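Local coordinates for 7,8-dihydro-6-hydroxymethylpterin pyrophosphokinase-dihydropteroate synthase (Plasmodium falciparum, PDB 6JWS), which probably catalyses two successive steps of folate biosynthesis, pyrophosphorylation of 6-hydroxymethyl-7,8-dihydropterin by ATP and condensation of the resulting diphosphate with 4-aminobenzoate to 7,8-dihydropteroate, at residues V392-V397 with R686-L691; R417-I422 with Q457-E462; N29-L34 with D380-L385; I429-E434 with D450-V455. The protein carries 1 engineered substitution. One frame throughout, in Å; residues are numbered along the deposited sequence.

Contact 1: V392-V397 with R686-L691. With MG (magnesium ion), chain O; PT1 (pteroic acid), chain I.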
loop_
_atom_site.group_PDB
_atom_site.type_symbol
_atom_site.label_atom_id
_atom_site.label_comp_id
_atom_site.label_asym_id
_atom_site.label_seq_id
_atom_site.Cartn_x
_atom_site.Cartn_y
_atom_site.Cartn_z
ATOM N N VAL B 392 14.568 14.057 -2.181
ATOM C CA VAL B 392 15.169 15.378 -2.204
ATOM C C VAL B 392 15.748 15.606 -0.816
ATOM O O VAL B 392 15.003 15.647 0.159
ATOM C CB VAL B 392 14.139 16.474 -2.567
ATOM C CG1 VAL B 392 14.804 17.848 -2.617
ATOM C CG2 VAL B 392 13.451 16.180 -3.899
ATOM N N GLY B 393 17.079 15.667 -0.728
ATOM C CA GLY B 393 17.745 15.856 0.560
ATOM C C GLY B 393 17.842 17.339 0.922
ATOM O O GLY B 393 18.070 18.180 0.051
ATOM N N ILE B 394 17.613 17.649 2.201
ATOM C CA ILE B 394 17.434 19.026 2.647
ATOM C C ILE B 394 18.764 19.553 3.188
ATOM O O ILE B 394 19.368 18.935 4.056
ATOM C CB ILE B 394 16.349 19.124 3.742
ATOM C CG1 ILE B 394 14.950 18.763 3.247
ATOM C CG2 ILE B 394 16.355 20.501 4.402
ATOM C CD1 ILE B 394 13.980 18.450 4.374
ATOM N N LEU B 395 19.207 20.709 2.681
ATOM C CA LEU B 395 20.311 21.429 3.297
ATOM C C LEU B 395 19.854 22.841 3.651
ATOM O O LEU B 395 19.792 23.704 2.793
ATOM C CB LEU B 395 21.522 21.478 2.360
ATOM C CG LEU B 395 22.722 22.209 2.964
ATOM C CD1 LEU B 395 23.365 21.374 4.061
ATOM C CD2 LEU B 395 23.754 22.542 1.900
ATOM N N ASN B 396 19.520 23.050 4.918
ATOM C CA ASN B 396 19.168 24.364 5.420
ATOM C C ASN B 396 20.409 24.955 6.087
ATOM O O ASN B 396 20.833 24.479 7.137
ATOM C CB ASN B 396 18.005 24.286 6.412
ATOM C CG ASN B 396 17.691 25.614 7.077
ATOM O OD1 ASN B 396 17.934 26.677 6.518
ATOM N ND2 ASN B 396 17.107 25.565 8.262
ATOM N N VAL B 397 20.988 25.979 5.453
ATOM C CA VAL B 397 22.274 26.496 5.890
ATOM C C VAL B 397 22.142 27.156 7.267
ATOM O O VAL B 397 22.953 26.887 8.156
ATOM C CB VAL B 397 22.940 27.384 4.824
ATOM C CG1 VAL B 397 24.255 27.982 5.337
ATOM C CG2 VAL B 397 23.162 26.588 3.542
ATOM N N ARG B 686 10.813 15.433 0.109
ATOM C CA ARG B 686 11.838 16.344 0.585
ATOM C C ARG B 686 12.124 15.954 2.027
ATOM O O ARG B 686 11.241 16.094 2.872
ATOM C CB ARG B 686 11.300 17.785 0.519
ATOM C CG ARG B 686 12.317 18.866 0.853
ATOM C CD ARG B 686 11.613 20.220 0.859
ATOM N NE ARG B 686 12.527 21.257 1.295
ATOM C CZ ARG B 686 12.683 21.654 2.554
ATOM N NH1 ARG B 686 11.948 21.135 3.522
ATOM N NH2 ARG B 686 13.543 22.619 2.830
ATOM N N VAL B 687 13.325 15.432 2.290
ATOM C CA VAL B 687 13.544 14.781 3.574
ATOM C C VAL B 687 14.880 15.209 4.184
ATOM O O VAL B 687 15.838 15.535 3.462
ATOM C CB VAL B 687 13.418 13.241 3.461
ATOM C CG1 VAL B 687 12.035 12.800 2.972
ATOM C CG2 VAL B 687 14.529 12.624 2.605
ATOM N N HIS B 688 14.943 15.206 5.524
ATOM C CA HIS B 688 16.215 15.385 6.217
ATOM C C HIS B 688 16.995 14.068 6.307
ATOM O O HIS B 688 18.217 14.077 6.401
ATOM C CB HIS B 688 16.002 15.873 7.652
ATOM C CG HIS B 688 15.304 17.184 7.757
ATOM N ND1 HIS B 688 13.919 17.273 7.818
ATOM C CD2 HIS B 688 15.785 18.447 7.841
ATOM C CE1 HIS B 688 13.574 18.542 7.943
ATOM N NE2 HIS B 688 14.698 19.281 7.947
ATOM N N ASP B 689 16.285 12.936 6.335
ATOM C CA ASP B 689 16.873 11.653 6.699
ATOM C C ASP B 689 16.976 10.793 5.437
ATOM O O ASP B 689 16.101 9.984 5.154
ATOM C CB ASP B 689 16.109 11.048 7.879
ATOM C CG ASP B 689 16.066 11.947 9.118
ATOM O OD1 ASP B 689 17.071 11.967 9.862
ATOM O OD2 ASP B 689 15.020 12.630 9.356
ATOM N N VAL B 690 18.058 10.995 4.673
ATOM C CA VAL B 690 18.175 10.465 3.327
ATOM C C VAL B 690 18.455 8.957 3.391
ATOM O O VAL B 690 17.818 8.190 2.666
ATOM C CB VAL B 690 19.242 11.216 2.502
ATOM C CG1 VAL B 690 19.451 10.563 1.141
ATOM C CG2 VAL B 690 18.922 12.694 2.323
ATOM N N LEU B 691 19.394 8.539 4.266
ATOM C CA LEU B 691 19.782 7.139 4.351
ATOM C C LEU B 691 18.574 6.318 4.786
ATOM O O LEU B 691 18.327 5.243 4.255
ATOM C CB LEU B 691 20.937 6.972 5.347
ATOM C CG LEU B 691 21.301 5.518 5.659
ATOM C CD1 LEU B 691 22.804 5.370 5.928
ATOM C CD2 LEU B 691 20.464 4.969 6.836
HETATM MG MG MG O . 18.967 10.791 10.408
HETATM C C2 PT1 I . 7.968 22.113 1.810
HETATM C C3 PT1 I . 8.968 22.906 2.526
HETATM C C5 PT1 I . 9.899 23.681 1.699
HETATM N N6 PT1 I . 9.062 22.940 3.877
HETATM C C7 PT1 I . 8.795 22.885 -0.273
HETATM N N9 PT1 I . 9.772 23.627 0.342
HETATM C C10 PT1 I . 10.004 23.726 4.462
HETATM N N11 PT1 I . 8.681 22.864 -1.651
HETATM C C12 PT1 I . 10.868 24.485 3.683
HETATM C C21 PT1 I . 5.766 22.301 10.659
HETATM O O22 PT1 I . 6.308 21.597 11.554
HETATM O O1 PT1 I . 7.082 21.385 2.501
HETATM N N4 PT1 I . 7.931 22.132 0.460
HETATM N N8 PT1 I . 10.811 24.435 2.335
HETATM C C13 PT1 I . 10.061 23.787 5.965
HETATM N N14 PT1 I . 8.869 24.534 6.452
HETATM C C15 PT1 I . 8.118 24.020 7.453
HETATM C C16 PT1 I . 6.731 24.276 7.501
HETATM C C17 PT1 I . 8.763 23.226 8.457
HETATM C C18 PT1 I . 5.968 23.714 8.554
HETATM C C19 PT1 I . 7.988 22.687 9.515
HETATM C C20 PT1 I . 6.590 22.915 9.549
HETATM O O23 PT1 I . 4.539 22.490 10.684
HETATM O O HOH W 1 20.744 9.430 11.271
HETATM O O HOH W 2 19.839 10.481 8.442
#
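Ile394 is wedged between two flat groups, the His688 imidazole and the Arg686 guanidinium. Its CD1 sits almost centrally over one face of the His688 ring, 3.6 Å from the centroid and 9° off the normal, a clear CH-pi contact. The same methyl lies 3.5 Å from Arg686 NH1, the isoleucine covering one guanidinium face while bound pteroic acid covers the opposite one, its N8 3.3 Å from Arg686 NH2. The arginine chain, extended from CG to NE with CG anti to the backbone N (chi1 -174°), crosses Ile394 at about a right angle; a salt bridge from NE to Asp430 helps fix its rotation. A hydrogen bond between His688 ND1 and Ser607 OG holds the imidazole. Behind these groups the parallel strands are joined by Val687 N to Val392 O at 2.7 Å and, weakly, by Ile394 N to Val687 O. Just past the strand end, Asp689 OD1 binds magnesium at 2.3 Å, together with Glu692, the Met648 carbonyl and two waters. In the TIM barrel, strand 390-396 runs between strands 428-432 and 684-687, and Val690, opening helix 690-704, packs on Gly393 and against Met421 and Glu424 of helix 411-424.

Contact 2: R417-I422 with Q457-E462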
loop_
_atom_site.group_PDB
_atom_site.type_symbol
_atom_site.label_atom_id
_atom_site.label_comp_id
_atom_site.label_asym_id
_atom_site.label_seq_id
_atom_site.Cartn_x
_atom_site.Cartn_y
_atom_site.Cartn_z
ATOM N N ARG B 417 28.106 17.720 3.899
ATOM C CA ARG B 417 26.750 17.226 4.089
ATOM C C ARG B 417 26.087 16.932 2.740
ATOM O O ARG B 417 25.413 15.917 2.604
ATOM C CB ARG B 417 25.945 18.203 4.950
ATOM C CG ARG B 417 24.524 17.757 5.263
ATOM C CD ARG B 417 24.393 16.454 6.034
ATOM N NE ARG B 417 22.987 16.089 6.195
ATOM C CZ ARG B 417 22.493 14.853 6.083
ATOM N NH1 ARG B 417 23.294 13.832 5.814
ATOM N NH2 ARG B 417 21.196 14.648 6.237
ATOM N N MET B 418 26.319 17.795 1.740
ATOM C CA MET B 418 25.788 17.588 0.402
ATOM C C MET B 418 26.340 16.307 -0.212
ATOM O O MET B 418 25.603 15.594 -0.892
ATOM C CB MET B 418 26.076 18.770 -0.529
ATOM C CG MET B 418 25.296 19.995 -0.126
ATOM S SD MET B 418 25.716 21.496 -1.029
ATOM C CE MET B 418 25.156 21.066 -2.677
ATOM N N PHE B 419 27.628 16.023 0.023
ATOM C CA PHE B 419 28.245 14.816 -0.509
ATOM C C PHE B 419 27.684 13.584 0.203
ATOM O O PHE B 419 27.420 12.560 -0.414
ATOM C CB PHE B 419 29.777 14.930 -0.513
ATOM C CG PHE B 419 30.340 15.572 -1.763
ATOM C CD1 PHE B 419 30.606 14.816 -2.899
ATOM C CD2 PHE B 419 30.606 16.933 -1.811
ATOM C CE1 PHE B 419 31.109 15.411 -4.047
ATOM C CE2 PHE B 419 31.095 17.534 -2.963
ATOM C CZ PHE B 419 31.345 16.772 -4.078
ATOM N N GLU B 420 27.497 13.693 1.507
ATOM C CA GLU B 420 26.894 12.653 2.318
ATOM C C GLU B 420 25.501 12.272 1.776
ATOM O O GLU B 420 25.164 11.090 1.632
ATOM C CB GLU B 420 26.838 13.221 3.731
ATOM C CG GLU B 420 26.966 12.210 4.838
ATOM C CD GLU B 420 27.057 12.942 6.166
ATOM O OE1 GLU B 420 28.048 13.704 6.364
ATOM O OE2 GLU B 420 26.122 12.799 6.971
ATOM N N MET B 421 24.682 13.275 1.442
ATOM C CA MET B 421 23.310 12.999 1.033
ATOM C C MET B 421 23.292 12.348 -0.351
ATOM O O MET B 421 22.460 11.483 -0.623
ATOM C CB MET B 421 22.436 14.255 1.071
ATOM C CG MET B 421 22.066 14.649 2.492
ATOM S SD MET B 421 20.923 16.059 2.606
ATOM C CE MET B 421 21.868 17.363 1.811
ATOM N N ILE B 422 24.235 12.744 -1.208
ATOM C CA ILE B 422 24.384 12.105 -2.507
ATOM C C ILE B 422 24.710 10.618 -2.303
ATOM O O ILE B 422 24.052 9.752 -2.876
ATOM C CB ILE B 422 25.456 12.824 -3.348
ATOM C CG1 ILE B 422 25.074 14.279 -3.627
ATOM C CG2 ILE B 422 25.734 12.073 -4.639
ATOM C CD1 ILE B 422 26.245 15.116 -4.112
ATOM N N GLN B 457 28.825 27.601 -4.583
ATOM C CA GLN B 457 30.077 27.843 -5.291
ATOM C C GLN B 457 31.124 26.791 -4.905
ATOM O O GLN B 457 31.764 26.215 -5.773
ATOM C CB GLN B 457 30.586 29.264 -5.018
ATOM C CG GLN B 457 30.076 30.297 -6.014
ATOM C CD GLN B 457 30.188 31.727 -5.541
ATOM O OE1 GLN B 457 30.431 32.016 -4.365
ATOM N NE2 GLN B 457 29.969 32.648 -6.466
ATOM N N LEU B 458 31.287 26.534 -3.605
ATOM C CA LEU B 458 32.213 25.523 -3.118
ATOM C C LEU B 458 31.788 24.133 -3.606
ATOM O O LEU B 458 32.632 23.331 -4.014
ATOM C CB LEU B 458 32.280 25.616 -1.586
ATOM C CG LEU B 458 33.264 24.671 -0.885
ATOM C CD1 LEU B 458 34.675 24.835 -1.427
ATOM C CD2 LEU B 458 33.267 24.886 0.621
ATOM N N PHE B 459 30.472 23.853 -3.606
ATOM C CA PHE B 459 30.014 22.554 -4.080
ATOM C C PHE B 459 30.397 22.346 -5.544
ATOM O O PHE B 459 30.860 21.264 -5.915
ATOM C CB PHE B 459 28.506 22.356 -3.896
ATOM C CG PHE B 459 28.042 21.048 -4.473
ATOM C CD1 PHE B 459 28.231 19.865 -3.775
ATOM C CD2 PHE B 459 27.473 20.997 -5.736
ATOM C CE1 PHE B 459 27.832 18.653 -4.323
ATOM C CE2 PHE B 459 27.082 19.782 -6.282
ATOM C CZ PHE B 459 27.269 18.612 -5.577
ATOM N N GLN B 460 30.165 23.375 -6.370
ATOM C CA GLN B 460 30.457 23.326 -7.795
ATOM C C GLN B 460 31.949 23.012 -7.979
ATOM O O GLN B 460 32.315 22.146 -8.769
ATOM C CB GLN B 460 29.978 24.635 -8.444
ATOM C CG GLN B 460 30.321 24.815 -9.920
ATOM C CD GLN B 460 30.086 26.212 -10.467
ATOM O OE1 GLN B 460 30.590 27.210 -9.945
ATOM N NE2 GLN B 460 29.331 26.309 -11.557
ATOM N N LYS B 461 32.800 23.688 -7.193
ATOM C CA LYS B 461 34.245 23.559 -7.284
ATOM C C LYS B 461 34.676 22.139 -6.915
ATOM O O LYS B 461 35.429 21.516 -7.659
ATOM C CB LYS B 461 34.936 24.651 -6.457
ATOM C CG LYS B 461 36.457 24.591 -6.417
ATOM C CD LYS B 461 37.040 25.229 -5.165
ATOM C CE LYS B 461 38.147 24.409 -4.524
ATOM N NZ LYS B 461 38.224 24.615 -3.055
ATOM N N GLU B 462 34.191 21.625 -5.779
ATOM C CA GLU B 462 34.511 20.272 -5.346
ATOM C C GLU B 462 33.997 19.236 -6.350
ATOM O O GLU B 462 34.675 18.248 -6.636
ATOM C CB GLU B 462 33.969 19.979 -3.947
ATOM C CG GLU B 462 34.502 20.891 -2.854
ATOM C CD GLU B 462 35.996 20.829 -2.549
ATOM O OE1 GLU B 462 36.814 20.872 -3.501
ATOM O OE2 GLU B 462 36.346 20.756 -1.352
#
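Met418 and Phe459, with CA atoms 7.9 Å apart, mark the nearest backbone approach of two helices whose short axes pass 11.5 Å from each other at a signed crossing angle of -58°. Such a wide separation is bridged by long side chains, and here one aromatic ring does most of the work. Phe459, with CG anti to its backbone N, reaches across to helix 411-424, where three residues meet it from different directions. Met418 comes over one face: the turn at its last torsion (chi3 66°) lays CE above the ring, offset toward the CG side, with CE 3.4 Å from Phe459 CG. This CH-pi contact is accompanied by an oblique Met-aromatic approach of SD, 4.8 Å from the ring centroid. Ile422 arrives tip to tip at the ring edge, its CD1 3.9 Å from Phe459 CE1. Phe419 completes the set: Phe459 CE1 lies over a face of the Phe419 ring, 3.7 Å from Phe419 CE2, the two rings meeting obliquely with their planes at 43°. One turn further along, Glu462 adds its aliphatic part, CB lying 3.9 Å from Phe419 CE2, while its carboxylate leads away. Pro477 touches both Phe459 and Ile422, and Val415 also rests on Phe459. On the barrel side, Met418 continues onto Leu395 of strand 390-396. This is the packing of successive outer helices in a TIM barrel: helices 411-424 and 448-464, with strand 428-432 between them in sequence, meet through an apolar seam away from the substrate sites.

Contact 3: N29-L34 with D380-L385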
loop_
_atom_site.group_PDB
_atom_site.type_symbol
_atom_site.label_atom_id
_atom_site.label_comp_id
_atom_site.label_asym_id
_atom_site.label_seq_id
_atom_site.Cartn_x
_atom_site.Cartn_y
_atom_site.Cartn_z
ATOM N N ASN B 29 18.166 12.036 -26.365
ATOM C CA ASN B 29 18.267 13.468 -26.598
ATOM C C ASN B 29 16.898 14.128 -26.729
ATOM O O ASN B 29 16.811 15.284 -27.141
ATOM C CB ASN B 29 19.118 13.775 -27.832
ATOM C CG ASN B 29 20.571 13.412 -27.622
ATOM O OD1 ASN B 29 21.122 12.608 -28.369
ATOM N ND2 ASN B 29 21.182 13.974 -26.591
ATOM N N ALA B 30 15.833 13.417 -26.343
ATOM C CA ALA B 30 14.478 13.903 -26.593
ATOM C C ALA B 30 14.281 15.313 -26.036
ATOM O O ALA B 30 13.718 16.169 -26.717
ATOM C CB ALA B 30 13.463 12.924 -26.059
ATOM N N VAL B 31 14.778 15.554 -24.814
ATOM C CA VAL B 31 14.613 16.827 -24.122
ATOM C C VAL B 31 15.383 17.930 -24.840
ATOM O O VAL B 31 14.834 19.006 -25.075
ATOM C CB VAL B 31 15.018 16.748 -22.636
ATOM C CG1 VAL B 31 14.858 18.091 -21.939
ATOM C CG2 VAL B 31 14.225 15.677 -21.905
ATOM N N LEU B 32 16.659 17.672 -25.154
ATOM C CA LEU B 32 17.508 18.684 -25.772
ATOM C C LEU B 32 16.939 19.068 -27.138
ATOM O O LEU B 32 16.843 20.252 -27.457
ATOM C CB LEU B 32 18.952 18.166 -25.857
ATOM C CG LEU B 32 19.936 18.987 -26.703
ATOM C CD1 LEU B 32 20.151 20.394 -26.138
ATOM C CD2 LEU B 32 21.265 18.258 -26.833
ATOM N N ILE B 33 16.511 18.059 -27.907
ATOM C CA ILE B 33 15.993 18.275 -29.247
ATOM C C ILE B 33 14.742 19.142 -29.160
ATOM O O ILE B 33 14.640 20.165 -29.845
ATOM C CB ILE B 33 15.726 16.938 -29.981
ATOM C CG1 ILE B 33 16.978 16.063 -30.148
ATOM C CG2 ILE B 33 15.021 17.167 -31.313
ATOM C CD1 ILE B 33 18.276 16.835 -30.270
ATOM N N LEU B 34 13.796 18.735 -28.305
ATOM C CA LEU B 34 12.495 19.391 -28.293
ATOM C C LEU B 34 12.590 20.791 -27.687
ATOM O O LEU B 34 11.912 21.712 -28.150
ATOM C CB LEU B 34 11.450 18.495 -27.618
ATOM C CG LEU B 34 11.111 17.218 -28.391
ATOM C CD1 LEU B 34 10.431 16.188 -27.497
ATOM C CD2 LEU B 34 10.250 17.532 -29.609
ATOM N N ASP B 380 17.580 17.762 -17.262
ATOM C CA ASP B 380 17.772 17.651 -18.699
ATOM C C ASP B 380 17.432 16.238 -19.179
ATOM O O ASP B 380 17.690 15.906 -20.330
ATOM C CB ASP B 380 19.167 18.140 -19.122
ATOM C CG ASP B 380 20.343 17.496 -18.397
ATOM O OD1 ASP B 380 20.166 16.392 -17.816
ATOM O OD2 ASP B 380 21.453 18.106 -18.414
ATOM N N ARG B 381 16.839 15.418 -18.304
ATOM C CA ARG B 381 16.495 14.044 -18.640
ATOM C C ARG B 381 14.996 13.783 -18.445
ATOM O O ARG B 381 14.320 14.417 -17.628
ATOM C CB ARG B 381 17.357 13.090 -17.804
ATOM C CG ARG B 381 18.490 12.413 -18.562
ATOM C CD ARG B 381 19.541 13.296 -19.211
ATOM N NE ARG B 381 19.926 12.807 -20.536
ATOM C CZ ARG B 381 21.008 13.191 -21.227
ATOM N NH1 ARG B 381 21.861 14.071 -20.722
ATOM N NH2 ARG B 381 21.245 12.670 -22.422
ATOM N N ILE B 382 14.493 12.810 -19.208
ATOM C CA ILE B 382 13.149 12.254 -19.109
ATOM C C ILE B 382 12.933 11.573 -17.751
ATOM O O ILE B 382 13.734 10.735 -17.338
ATOM C CB ILE B 382 12.976 11.246 -20.263
ATOM C CG1 ILE B 382 12.825 11.949 -21.610
ATOM C CG2 ILE B 382 11.855 10.247 -20.018
ATOM C CD1 ILE B 382 12.936 10.968 -22.764
ATOM N N SER B 383 11.833 11.929 -17.070
ATOM C CA SER B 383 11.307 11.165 -15.945
ATOM C C SER B 383 9.880 10.771 -16.307
ATOM O O SER B 383 9.111 11.609 -16.771
ATOM C CB SER B 383 11.306 11.965 -14.644
ATOM O OG SER B 383 12.615 12.239 -14.153
ATOM N N TYR B 384 9.532 9.503 -16.112
ATOM C CA TYR B 384 8.166 9.086 -16.370
ATOM C C TYR B 384 7.321 9.416 -15.148
ATOM O O TYR B 384 7.633 8.948 -14.047
ATOM C CB TYR B 384 8.104 7.580 -16.655
ATOM C CG TYR B 384 8.868 7.186 -17.890
ATOM C CD1 TYR B 384 8.392 7.502 -19.149
ATOM C CD2 TYR B 384 10.114 6.583 -17.789
ATOM C CE1 TYR B 384 9.120 7.202 -20.283
ATOM C CE2 TYR B 384 10.844 6.245 -18.917
ATOM C CZ TYR B 384 10.342 6.561 -20.165
ATOM O OH TYR B 384 11.050 6.223 -21.280
ATOM N N LEU B 385 6.263 10.218 -15.357
ATOM C CA LEU B 385 5.405 10.600 -14.254
ATOM C C LEU B 385 4.920 9.335 -13.547
ATOM O O LEU B 385 4.447 8.403 -14.194
ATOM C CB LEU B 385 4.214 11.412 -14.775
ATOM C CG LEU B 385 3.411 12.096 -13.666
ATOM C CD1 LEU B 385 4.286 13.110 -12.942
ATOM C CD2 LEU B 385 2.173 12.776 -14.211
HETATM O O HOH W 3 17.013 13.973 -23.058
#
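Asp380 meets Val31 through its backbone carbonyl, whose O lies 3.6 Å from Val31 CB at the start of helix 30-44. A water joins the same two residues: it accepts from Val31 N at 3.3 Å and donates weakly to Asp380 O. The amide it engages belongs to the first helical turn, where N-H groups lack a carbonyl one turn back, so a water is a natural partner. At Arg381 the backbone passes Val31 CG2, with the carbonyl C 4.0 Å from that methyl, and the long side chain bends back toward the helix start, where NH2 makes a weak hydrogen bond to the carbonyl of Arg28. Ile382 supplies the apolar part of the contact. With CG1 anti to the carbonyl carbon (chi1 -73°), it places CG1 4.0 Å from Val31 CG2 and CD1 3.9 Å from Ala30 CB, and Tyr164 of strand 163-172 touches both Ala30 and Ile382. This is helix-on-sheet packing in the kinase (HPPK) part of the protein: strand 382-384 is an edge strand of the six-stranded antiparallel sheet, paired with strand 372-377. Ser383 and Leu385 carry that pairing through backbone hydrogen bonds with Tyr376 and Arg374. Leu385 also touches Pro601 and Asp683, in the loops before barrel strands 603-604 and 684-687.

Contact 4: I429-E434 with D450-V455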
loop_
_atom_site.group_PDB
_atom_site.type_symbol
_atom_site.label_atom_id
_atom_site.label_comp_id
_atom_site.label_asym_id
_atom_site.label_seq_id
_atom_site.Cartn_x
_atom_site.Cartn_y
_atom_site.Cartn_z
ATOM N N ILE B 429 19.267 17.715 -4.253
ATOM C CA ILE B 429 19.545 18.440 -3.026
ATOM C C ILE B 429 18.813 19.773 -3.097
ATOM O O ILE B 429 19.008 20.502 -4.080
ATOM C CB ILE B 429 21.053 18.685 -2.842
ATOM C CG1 ILE B 429 21.889 17.416 -3.008
ATOM C CG2 ILE B 429 21.316 19.385 -1.511
ATOM C CD1 ILE B 429 21.429 16.272 -2.145
ATOM N N ASP B 430 18.037 20.070 -2.029
ATOM C CA ASP B 430 17.349 21.340 -1.832
ATOM C C ASP B 430 18.138 22.185 -0.833
ATOM O O ASP B 430 18.196 21.889 0.364
ATOM C CB ASP B 430 15.894 21.156 -1.370
ATOM C CG ASP B 430 15.009 22.409 -1.438
ATOM O OD1 ASP B 430 15.075 23.136 -2.462
ATOM O OD2 ASP B 430 14.208 22.640 -0.475
ATOM N N ILE B 431 18.727 23.270 -1.332
ATOM C CA ILE B 431 19.499 24.125 -0.450
ATOM C C ILE B 431 18.674 25.375 -0.179
ATOM O O ILE B 431 18.062 25.912 -1.099
ATOM C CB ILE B 431 20.875 24.467 -1.055
ATOM C CG1 ILE B 431 21.781 25.146 -0.025
ATOM C CG2 ILE B 431 20.732 25.345 -2.297
ATOM C CD1 ILE B 431 23.205 25.364 -0.526
ATOM N N GLY B 432 18.683 25.834 1.072
ATOM C CA GLY B 432 18.058 27.101 1.399
ATOM C C GLY B 432 18.808 27.866 2.490
ATOM O O GLY B 432 19.544 27.275 3.292
ATOM N N GLY B 433 18.598 29.192 2.491
ATOM C CA GLY B 433 19.141 30.095 3.487
ATOM C C GLY B 433 18.078 31.030 4.063
ATOM O O GLY B 433 18.404 31.987 4.765
ATOM N N GLU B 434 16.805 30.768 3.746
ATOM C CA GLU B 434 15.691 31.429 4.413
ATOM C C GLU B 434 14.765 30.369 5.008
ATOM O O GLU B 434 14.032 29.693 4.284
ATOM C CB GLU B 434 14.936 32.376 3.473
ATOM C CG GLU B 434 15.458 33.808 3.485
ATOM C CD GLU B 434 14.991 34.731 4.606
ATOM O OE1 GLU B 434 13.924 34.464 5.206
ATOM O OE2 GLU B 434 15.697 35.732 4.875
ATOM N N ASP B 450 24.340 35.331 1.025
ATOM C CA ASP B 450 25.630 34.966 1.604
ATOM C C ASP B 450 25.569 33.613 2.315
ATOM O O ASP B 450 26.606 32.981 2.504
ATOM C CB ASP B 450 26.198 36.044 2.540
ATOM C CG ASP B 450 26.752 37.259 1.805
ATOM O OD1 ASP B 450 27.289 37.095 0.672
ATOM O OD2 ASP B 450 26.617 38.362 2.353
ATOM N N LEU B 451 24.362 33.178 2.707
ATOM C CA LEU B 451 24.197 31.844 3.262
ATOM C C LEU B 451 24.362 30.798 2.173
ATOM O O LEU B 451 25.087 29.828 2.407
ATOM C CB LEU B 451 22.856 31.694 3.978
ATOM C CG LEU B 451 22.789 32.352 5.354
ATOM C CD1 LEU B 451 21.374 32.294 5.903
ATOM C CD2 LEU B 451 23.759 31.686 6.322
ATOM N N VAL B 452 23.740 31.013 0.996
ATOM C CA VAL B 452 23.643 29.930 0.020
ATOM C C VAL B 452 24.682 30.032 -1.094
ATOM O O VAL B 452 25.186 29.002 -1.537
ATOM C CB VAL B 452 22.228 29.718 -0.576
ATOM C CG1 VAL B 452 21.213 29.362 0.491
ATOM C CG2 VAL B 452 21.743 30.922 -1.366
ATOM N N VAL B 453 24.933 31.233 -1.635
ATOM C CA VAL B 453 25.770 31.257 -2.830
ATOM C C VAL B 453 27.163 30.683 -2.538
ATOM O O VAL B 453 27.606 29.803 -3.279
ATOM C CB VAL B 453 25.781 32.616 -3.568
ATOM C CG1 VAL B 453 26.817 32.632 -4.686
ATOM C CG2 VAL B 453 24.403 32.955 -4.144
ATOM N N PRO B 454 27.895 31.087 -1.461
ATOM C CA PRO B 454 29.229 30.527 -1.202
ATOM C C PRO B 454 29.203 28.997 -1.140
ATOM O O PRO B 454 30.063 28.325 -1.728
ATOM C CB PRO B 454 29.680 31.165 0.137
ATOM C CG PRO B 454 28.853 32.447 0.231
ATOM C CD PRO B 454 27.537 32.117 -0.464
ATOM N N VAL B 455 28.194 28.451 -0.444
ATOM C CA VAL B 455 28.038 27.007 -0.338
ATOM C C VAL B 455 27.925 26.395 -1.730
ATOM O O VAL B 455 28.627 25.426 -2.042
ATOM C CB VAL B 455 26.829 26.616 0.527
ATOM C CG1 VAL B 455 26.494 25.143 0.350
ATOM C CG2 VAL B 455 27.092 26.928 1.998
#
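Ile431 and Val455 make the tightest apolar touch here, with Ile431 CD1 3.4 Å from Val455 CG1, closer than usual for two methyls. The two side chains lie alongside and point in opposing senses, Ile431 being extended with CG1 anti to its backbone N (chi1 -170°). Val452 meets the backbone instead: its CG1 rests on the Gly432-Gly433 peptide, 3.5 Å from Gly432 C and 3.3 Å from Gly433 N. Next to it, Leu451 brings CD1 to 3.2 Å from Gly433 O. Having no side chain on the flank turned to the helix, Gly433 can come within 5.4 Å of Leu451, measured between CA atoms. Here strand and following helix illustrate the beta-alpha unit from which a TIM barrel is built: strand 428-432 leads into helix 448-464, and their short axes lie 8.5 Å apart at 136° between directions. The helix kinks around Pro454, whose nitrogen has no hydrogen to give to the turn before; the Val455 amide is likewise not bonded to it. Further out, Leu395 touches both Ile431 and Val455, Val397 packs on Ile431 and Leu451, and Val452 continues onto Ile481 and Val488. Backbone hydrogen bonds hold the strand between its two neighbours, Asp430 pairing with Gly393 and Leu395 of strand 390-396, and Ile431 with Ser480 of strand 478-482.

From the N terminus, contact 3 comes first: it opens at helix 30-44 and closes 346 residues later at strand 382-384, tying the start of the kinase part to the last strand of its sheet. The chain then enters the barrel at strand 390-396, where contact 1 opens; it closes only at strand 684-687, bringing the two ends of the barrel together as neighbouring strands. Within that span lies contact 2, between helices 411-424 and 448-464, and within contact 2 lies contact 4, between strand 428-432 and helix 448-464. None of the loops cross. Contacts 1, 2 and 4 touch one another, whereas contact 3 stands apart from all three.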